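Local coordinates for EST1E (Clostridium proteoclasticum, PDB 2WTM), which hydrolyses esters as a promiscuous feruloyl esterase of a rumen bacterium, probably releasing ferulic acid from plant cell-wall material, at residues 113-118 with 179-184; 190-195 with 213-218. All blocks are in the same frame, centred on the assembly; numbering follows the deposited sequence.

Contact 1: residues 113-118 with 179-184; sequences SVMLAA and IRVEDF
L116, on one flank of helix 109-120, is the side chain on which this buried contact turns. Its CG stands beside the backbone N, and the anti chi2 (178°) carries CD1 outward and leaves CD2 over one face of the F184 ring. There CD2 lies 3.5 Å from the ring centroid and 17° off the normal, a CH-pi contact displaced towards the rim; its nearest ring atom is CG of F184, at 3.4 Å from L116 CD2. The branch methyl of I179, CG2, sits against both methyls of L116, 3.9 Å from CD1 and 4.0 Å from CD2. The F184 ring, its CG beside the backbone N, reaches back against the backbone of helix 109-120 as well: its CD1 comes to 3.3 Å from the carbonyl O of L116. The carbonyl O of R180, four residues earlier, lies in the ring plane at its edge. In fold terms, this is an alpha/beta-hydrolase packing: helix 109-120, which starts within the probable nucleophile elbow (G106, S108, G110), is met by helix 181-187 and the loop leading into it, in the region just before strand 192-197. M115 adds a thinner apolar touch. Its chain is extended through chi2 and bends at chi3 (62°), and the two side chains cross obliquely, M115 CE touching V181 CG1 at 4.2 Å; that V181 branch is the one anti to its own backbone N. The polar link is indirect: one water donates to M115 O and to F184 O, joining the two helix backbones beside the apolar contacts. Further along helix 109-120, A119 and M120 also touch F184, and T178 of the second subunit packs on it, so the ring lies close to the dimer interface.

Contact 2: residues 190-195 with 213-218; sequences KPVLIV and KQYKNC
The carbonyl O of N217 is the best-held polar atom, gripped by one hydrogen bond and one weaker CH contact. V192 N donates to it at 2.9 Å, nearly along the C=O axis (163°), and P191 CA points a hydrogen at the same oxygen from 3.5 Å. Beside this grip a water donates to K190 O and accepts from N217 N, while N217 ND2 bonds to T189 O. The backbone pairing is a parallel bridge between V192 and C218, whose side chains share one face of the sheet; C218 CA makes a short CA-H...O contact to V192 O, 3.2 Å. On that face V192 divides its methyls: CG1, anti to the backbone N, lies 3.8 Å from C218 SG, whereas CG2 stands over one face of the Y215 ring, 4.0 Å from its centroid and 13° off the normal, towards the rim. I194 extends the layer: its CG1 meets the same sulphur at 3.8 Å, and its CD1 approaches the ring edge near CE1 of Y215. Y215 is the first residue to leave helical geometry after helix 205-214, and its CB points toward strand 192-197. The contact joins parts of a beta-alpha-beta unit: strand 192-197, helix 205-214 and strand 218-223, the last outermost in this chain's sheet; strand 125-131 flanks strand 192-197 on its other side, V185 of helix 181-187 touches Y215, and F244 of helix 234-249 packs on P191 and L193.

In the fold
The centres of contact 1 and contact 2 lie about 13 Å apart; contact 1 closes before contact 2 opens, helix 181-187 leading on to strand 192-197. They touch directly: Y215 OH of contact 2 reaches M115 CG of contact 1 at 3.4 Å, and Q214 NE2 makes a weak hydrogen bond to E182 O. Their relation to the probable catalytic triad of S108, D200 and H228 runs through the chain: S108, on the probable nucleophile elbow, directly precedes helix 109-120 of contact 1, and D200 comes soon after strand 192-197 of contact 2. Through M115, helix 109-120 meets Y215 on the link between helix 205-214 and strand 218-223.

Contact 1: residues 113-118 with 179-184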
ATOM      1  N   SER A 113       3.537   3.914  11.128  1.00 10.24           N
ATOM      2  CA  SER A 113       4.130   3.041  10.134  1.00  9.57           C
ATOM      3  C   SER A 113       4.644   1.721  10.733  1.00  9.01           C
ATOM      4  O   SER A 113       4.472   0.613  10.158  1.00  9.54           O
ATOM      5  CB  SER A 113       5.218   3.811   9.393  1.00  9.23           C
ATOM      6  OG  SER A 113       4.675   4.847   8.587  1.00  7.48           O
ATOM      7  N   VAL A 114       5.351   1.808  11.883  1.00  8.92           N
ATOM      8  CA  VAL A 114       5.742   0.617  12.569  1.00  8.61           C
ATOM      9  C   VAL A 114       4.622  -0.239  13.195  1.00  7.70           C
ATOM     10  O   VAL A 114       4.672  -1.476  13.181  1.00  8.71           O
ATOM     11  CB  VAL A 114       6.990   0.838  13.490  1.00  9.27           C
ATOM     12  CG1 VAL A 114       8.238   1.324  12.702  1.00 12.12           C
ATOM     13  CG2 VAL A 114       6.693   1.696  14.673  1.00 11.14           C
ATOM     14  N   MET A 115       3.571   0.435  13.666  1.00  8.76           N
ATOM     15  CA  MET A 115       2.392  -0.345  14.024  1.00  8.07           C
ATOM     16  C   MET A 115       1.919  -1.248  12.864  1.00  8.51           C
ATOM     17  O   MET A 115       1.580  -2.393  13.050  1.00  9.20           O
ATOM     18  CB  MET A 115       1.265   0.555  14.509  1.00  8.44           C
ATOM     19  CG  MET A 115       1.607   1.293  15.835  1.00 11.64           C
ATOM     20  SD  MET A 115       0.450   2.603  16.277  1.00 11.31           S
ATOM     21  CE  MET A 115      -1.107   1.723  16.484  1.00  9.47           C
ATOM     22  N   LEU A 116       1.847  -0.665  11.684  1.00  8.13           N
ATOM     23  CA  LEU A 116       1.387  -1.377  10.527  1.00  8.77           C
ATOM     24  C   LEU A 116       2.379  -2.438  10.088  1.00  8.19           C
ATOM     25  O   LEU A 116       2.046  -3.589   9.887  1.00  8.85           O
ATOM     26  CB  LEU A 116       1.106  -0.401   9.362  1.00  8.86           C
ATOM     27  CG  LEU A 116       0.205   0.819   9.601  1.00  9.54           C
ATOM     28  CD1 LEU A 116       0.015   1.767   8.361  1.00  7.90           C
ATOM     29  CD2 LEU A 116      -1.179   0.247  10.069  1.00  8.08           C
ATOM     30  N   ALA A 117       3.663  -2.061   9.952  1.00  8.53           N
ATOM     31  CA  ALA A 117       4.688  -2.939   9.457  1.00  8.62           C
ATOM     32  C   ALA A 117       4.930  -4.103  10.482  1.00  8.89           C
ATOM     33  O   ALA A 117       5.180  -5.217  10.089  1.00  9.07           O
ATOM     34  CB  ALA A 117       6.024  -2.179   9.204  1.00  9.61           C
ATOM     35  N   ALA A 118       4.926  -3.823  11.769  1.00 10.26           N
ATOM     36  CA  ALA A 118       5.072  -4.880  12.802  1.00  9.35           C
ATOM     37  C   ALA A 118       4.027  -5.990  12.663  1.00 11.35           C
ATOM     38  O   ALA A 118       4.284  -7.199  12.732  1.00 11.40           O
ATOM     39  CB  ALA A 118       5.084  -4.334  14.155  1.00 12.21           C
ATOM     40  N   ILE A 179      -6.566   2.445   4.860  1.00  9.00           N
ATOM     41  CA  ILE A 179      -5.879   1.690   5.929  1.00  9.58           C
ATOM     42  C   ILE A 179      -6.746   1.575   7.140  1.00  9.78           C
ATOM     43  O   ILE A 179      -7.146   2.558   7.764  1.00 10.44           O
ATOM     44  CB  ILE A 179      -4.542   2.333   6.283  1.00  9.15           C
ATOM     45  CG1 ILE A 179      -3.598   2.238   5.111  1.00 10.64           C
ATOM     46  CG2 ILE A 179      -3.821   1.627   7.462  1.00 10.22           C
ATOM     47  CD1 ILE A 179      -2.377   3.039   5.185  1.00 10.80           C
ATOM     48  N   ARG A 180      -7.019   0.318   7.536  1.00 11.53           N
ATOM     49  CA  ARG A 180      -7.775   0.037   8.773  1.00  9.95           C
ATOM     50  C   ARG A 180      -6.819  -0.288   9.934  1.00  9.28           C
ATOM     51  O   ARG A 180      -6.464  -1.419  10.124  1.00  9.22           O
ATOM     52  CB  ARG A 180      -8.702  -1.133   8.519  1.00 12.88           C
ATOM     53  CG  ARG A 180      -9.526  -1.006   7.231  1.00 18.28           C
ATOM     54  CD  ARG A 180     -10.246   0.279   7.045  1.00 30.15           C
ATOM     55  NE  ARG A 180     -11.087   0.583   8.191  1.00 32.60           N
ATOM     56  CZ  ARG A 180     -12.157   1.356   8.145  1.00 35.24           C
ATOM     57  NH1 ARG A 180     -12.595   1.873   6.996  1.00 33.90           N
ATOM     58  NH2 ARG A 180     -12.817   1.580   9.275  1.00 36.11           N
ATOM     59  N   VAL A 181      -6.371   0.753  10.627  1.00 10.11           N
ATOM     60  CA  VAL A 181      -5.347   0.590  11.682  1.00  9.92           C
ATOM     61  C   VAL A 181      -5.687  -0.486  12.680  1.00 10.79           C
ATOM     62  O   VAL A 181      -4.853  -1.263  13.103  1.00 10.98           O
ATOM     63  CB  VAL A 181      -5.026   1.961  12.371  1.00 10.46           C
ATOM     64  CG1 VAL A 181      -3.987   1.802  13.433  1.00 11.35           C
ATOM     65  CG2 VAL A 181      -4.540   2.954  11.327  1.00 11.91           C
ATOM     66  N   GLU A 182      -6.961  -0.506  13.052  1.00 11.38           N
ATOM     67  CA  GLU A 182      -7.415  -1.441  14.073  1.00 13.37           C
ATOM     68  C   GLU A 182      -7.148  -2.894  13.735  1.00 12.62           C
ATOM     69  O   GLU A 182      -6.899  -3.724  14.653  1.00 12.61           O
ATOM     70  CB  GLU A 182      -8.908  -1.207  14.309  1.00 13.38           C
ATOM     71  CG  GLU A 182      -9.305   0.065  15.015  1.00 15.75           C
ATOM     72  CD  GLU A 182      -9.260   1.356  14.149  1.00 17.72           C
ATOM     73  OE1 GLU A 182      -9.149   1.276  12.868  1.00 14.78           O
ATOM     74  OE2 GLU A 182      -9.363   2.458  14.770  1.00 21.70           O
ATOM     75  N   ASP A 183      -7.160  -3.239  12.445  1.00 11.19           N
ATOM     76  CA  ASP A 183      -6.845  -4.607  11.977  1.00 12.45           C
ATOM     77  C   ASP A 183      -5.400  -4.964  12.343  1.00 12.60           C
ATOM     78  O   ASP A 183      -5.082  -6.082  12.774  1.00 13.28           O
ATOM     79  CB  ASP A 183      -7.019  -4.759  10.481  1.00 12.58           C
ATOM     80  CG  ASP A 183      -8.434  -4.792  10.042  1.00 17.76           C
ATOM     81  OD1 ASP A 183      -9.355  -4.722  10.895  1.00 20.73           O
ATOM     82  OD2 ASP A 183      -8.606  -4.826   8.814  1.00 16.85           O
ATOM     83  N   PHE A 184      -4.519  -4.005  12.090  1.00 11.27           N
ATOM     84  CA  PHE A 184      -3.089  -4.206  12.372  1.00 10.58           C
ATOM     85  C   PHE A 184      -2.792  -4.258  13.892  1.00 11.65           C
ATOM     86  O   PHE A 184      -1.889  -4.967  14.318  1.00 13.03           O
ATOM     87  CB  PHE A 184      -2.201  -3.078  11.741  1.00 11.01           C
ATOM     88  CG  PHE A 184      -2.286  -2.960  10.243  1.00  8.61           C
ATOM     89  CD1 PHE A 184      -1.270  -3.408   9.470  1.00  7.16           C
ATOM     90  CD2 PHE A 184      -3.420  -2.475   9.603  1.00  9.49           C
ATOM     91  CE1 PHE A 184      -1.277  -3.284   8.085  1.00  9.28           C
ATOM     92  CE2 PHE A 184      -3.449  -2.307   8.219  1.00  8.81           C
ATOM     93  CZ  PHE A 184      -2.377  -2.735   7.462  1.00  7.80           C
TER
HETATM   94  O   HOH W   1       0.291  -3.284  15.266  1.00 12.48           O

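Contact 2: residues 190-195 with 213-218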
ATOM      1  N   LYS A 190       2.435  -9.299  20.300  1.00 15.12           N
ATOM      2  CA  LYS A 190       3.715  -9.296  21.037  1.00 14.16           C
ATOM      3  C   LYS A 190       3.805  -7.979  21.829  1.00 13.90           C
ATOM      4  O   LYS A 190       2.938  -7.142  21.746  1.00 12.80           O
ATOM      5  CB  LYS A 190       4.916  -9.524  20.127  1.00 15.71           C
ATOM      6  CG  LYS A 190       4.949 -10.889  19.493  1.00 17.25           C
ATOM      7  CD  LYS A 190       6.056 -11.095  18.582  1.00 17.59           C
ATOM      8  CE  LYS A 190       6.171 -12.503  18.022  1.00 21.50           C
ATOM      9  NZ  LYS A 190       7.246 -12.524  16.926  1.00 22.58           N
ATOM     10  N   PRO A 191       4.828  -7.827  22.679  1.00 14.34           N
ATOM     11  CA  PRO A 191       4.883  -6.664  23.496  1.00 14.09           C
ATOM     12  C   PRO A 191       5.015  -5.340  22.743  1.00 13.60           C
ATOM     13  O   PRO A 191       5.823  -5.239  21.814  1.00 13.70           O
ATOM     14  CB  PRO A 191       6.135  -6.871  24.364  1.00 13.16           C
ATOM     15  CG  PRO A 191       6.246  -8.369  24.395  1.00 14.38           C
ATOM     16  CD  PRO A 191       5.931  -8.744  22.972  1.00 15.36           C
ATOM     17  N   VAL A 192       4.232  -4.380  23.212  1.00 12.61           N
ATOM     18  CA  VAL A 192       4.198  -3.020  22.727  1.00 12.45           C
ATOM     19  C   VAL A 192       4.390  -1.989  23.843  1.00 13.60           C
ATOM     20  O   VAL A 192       3.802  -2.135  24.926  1.00 14.04           O
ATOM     21  CB  VAL A 192       2.843  -2.752  21.985  1.00 11.88           C
ATOM     22  CG1 VAL A 192       2.790  -1.390  21.447  1.00 12.76           C
ATOM     23  CG2 VAL A 192       2.630  -3.782  20.947  1.00 11.84           C
ATOM     24  N   LEU A 193       5.222  -0.958  23.560  1.00 12.85           N
ATOM     25  CA  LEU A 193       5.314   0.217  24.422  1.00 12.75           C
ATOM     26  C   LEU A 193       4.924   1.445  23.655  1.00 12.98           C
ATOM     27  O   LEU A 193       5.621   1.832  22.695  1.00 13.16           O
ATOM     28  CB  LEU A 193       6.715   0.439  24.966  1.00 13.08           C
ATOM     29  CG  LEU A 193       6.990   1.720  25.734  1.00 12.60           C
ATOM     30  CD1 LEU A 193       6.370   1.656  27.129  1.00 18.05           C
ATOM     31  CD2 LEU A 193       8.505   1.967  25.916  1.00 14.08           C
ATOM     32  N   ILE A 194       3.783   2.029  24.025  1.00 12.59           N
ATOM     33  CA  ILE A 194       3.422   3.348  23.460  1.00 13.74           C
ATOM     34  C   ILE A 194       3.818   4.410  24.431  1.00 15.82           C
ATOM     35  O   ILE A 194       3.520   4.287  25.639  1.00 15.05           O
ATOM     36  CB  ILE A 194       1.926   3.486  23.093  1.00 12.99           C
ATOM     37  CG1 ILE A 194       1.601   2.510  21.985  1.00 16.24           C
ATOM     38  CG2 ILE A 194       1.650   4.897  22.656  1.00 14.30           C
ATOM     39  CD1 ILE A 194       0.103   2.510  21.677  1.00 14.96           C
ATOM     40  N   VAL A 195       4.508   5.422  23.931  1.00 14.70           N
ATOM     41  CA  VAL A 195       4.841   6.640  24.725  1.00 15.16           C
ATOM     42  C   VAL A 195       4.127   7.820  24.112  1.00 15.12           C
ATOM     43  O   VAL A 195       4.002   7.890  22.866  1.00 15.31           O
ATOM     44  CB  VAL A 195       6.377   6.874  24.706  1.00 15.71           C
ATOM     45  CG1 VAL A 195       6.703   8.047  25.649  1.00 19.19           C
ATOM     46  CG2 VAL A 195       7.080   5.633  25.098  1.00 15.12           C
ATOM     47  N   LYS A 213      -5.233   0.081  24.876  1.00 17.54           N
ATOM     48  CA  LYS A 213      -6.191  -0.861  25.439  1.00 18.46           C
ATOM     49  C   LYS A 213      -6.586  -1.912  24.425  1.00 18.84           C
ATOM     50  O   LYS A 213      -6.916  -3.026  24.806  1.00 18.83           O
ATOM     51  CB  LYS A 213      -7.415  -0.107  25.967  1.00 18.97           C
ATOM     52  CG  LYS A 213      -7.039   0.862  27.103  1.00 20.96           C
ATOM     53  CD  LYS A 213      -8.199   1.478  27.791  1.00 23.79           C
ATOM     54  CE  LYS A 213      -7.858   2.826  28.468  1.00 27.74           C
ATOM     55  NZ  LYS A 213      -6.854   2.728  29.551  1.00 34.73           N
ATOM     56  N   GLN A 214      -6.512  -1.585  23.124  1.00 18.31           N
ATOM     57  CA  GLN A 214      -6.839  -2.547  22.093  1.00 17.20           C
ATOM     58  C   GLN A 214      -5.814  -3.664  21.924  1.00 16.70           C
ATOM     59  O   GLN A 214      -6.139  -4.838  21.657  1.00 17.69           O
ATOM     60  CB  GLN A 214      -7.045  -1.838  20.763  1.00 17.40           C
ATOM     61  CG  GLN A 214      -7.651  -2.748  19.777  1.00 18.18           C
ATOM     62  CD  GLN A 214      -7.683  -2.212  18.387  1.00 20.83           C
ATOM     63  OE1 GLN A 214      -7.731  -0.974  18.174  1.00 22.15           O
ATOM     64  NE2 GLN A 214      -7.785  -3.146  17.428  1.00 19.77           N
ATOM     65  N   TYR A 215      -4.530  -3.303  22.029  1.00 14.11           N
ATOM     66  CA  TYR A 215      -3.468  -4.222  21.897  1.00 13.97           C
ATOM     67  C   TYR A 215      -3.588  -5.317  22.976  1.00 13.99           C
ATOM     68  O   TYR A 215      -4.014  -4.990  24.129  1.00 16.87           O
ATOM     69  CB  TYR A 215      -2.133  -3.468  22.079  1.00 12.78           C
ATOM     70  CG  TYR A 215      -1.525  -2.939  20.798  1.00 10.69           C
ATOM     71  CD1 TYR A 215      -1.258  -1.587  20.662  1.00 12.85           C
ATOM     72  CD2 TYR A 215      -1.182  -3.803  19.770  1.00 12.24           C
ATOM     73  CE1 TYR A 215      -0.689  -1.077  19.473  1.00 11.49           C
ATOM     74  CE2 TYR A 215      -0.575  -3.306  18.596  1.00 12.87           C
ATOM     75  CZ  TYR A 215      -0.369  -1.918  18.467  1.00 12.62           C
ATOM     76  OH  TYR A 215       0.187  -1.444  17.283  1.00 13.50           O
ATOM     77  N   LYS A 216      -3.174  -6.520  22.637  1.00 14.98           N
ATOM     78  CA  LYS A 216      -3.080  -7.636  23.594  1.00 16.38           C
ATOM     79  C   LYS A 216      -2.119  -7.353  24.719  1.00 17.78           C
ATOM     80  O   LYS A 216      -2.421  -7.623  25.885  1.00 19.22           O
ATOM     81  CB  LYS A 216      -2.692  -8.929  22.889  1.00 17.04           C
ATOM     82  CG  LYS A 216      -2.643 -10.148  23.754  1.00 21.28           C
ATOM     83  CD  LYS A 216      -4.063 -10.647  24.051  1.00 23.25           C
ATOM     84  CE  LYS A 216      -4.013 -11.810  25.010  1.00 26.83           C
ATOM     85  NZ  LYS A 216      -5.427 -12.083  25.403  1.00 25.40           N
ATOM     86  N   ASN A 217      -0.955  -6.805  24.391  1.00 16.64           N
ATOM     87  CA  ASN A 217       0.152  -6.698  25.341  0.50 16.40           C
ATOM     88  C   ASN A 217       0.802  -5.302  25.166  1.00 16.89           C
ATOM     89  O   ASN A 217       1.918  -5.247  24.677  1.00 19.67           O
ATOM     90  CB  ASN A 217       1.198  -7.780  25.047  0.50 17.32           C
ATOM     91  CG  ASN A 217       0.851  -9.166  25.629  0.50 17.73           C
ATOM     92  OD1 ASN A 217       0.580  -9.290  26.825  0.50 18.27           O
ATOM     93  ND2 ASN A 217       0.921 -10.199  24.800  0.50 15.47           N
ATOM     94  N   CYS A 218       0.146  -4.234  25.594  1.00 17.15           N
ATOM     95  CA  CYS A 218       0.722  -2.908  25.475  1.00 15.84           C
ATOM     96  C   CYS A 218       0.780  -2.167  26.773  1.00 18.31           C
ATOM     97  O   CYS A 218      -0.197  -2.089  27.505  1.00 19.83           O
ATOM     98  CB  CYS A 218      -0.088  -2.080  24.469  1.00 16.39           C
ATOM     99  SG  CYS A 218       0.476  -0.360  24.245  1.00 16.89           S
TER
HETATM  100  O   HOH W   2       0.216  -6.558  21.688  1.00 15.50           O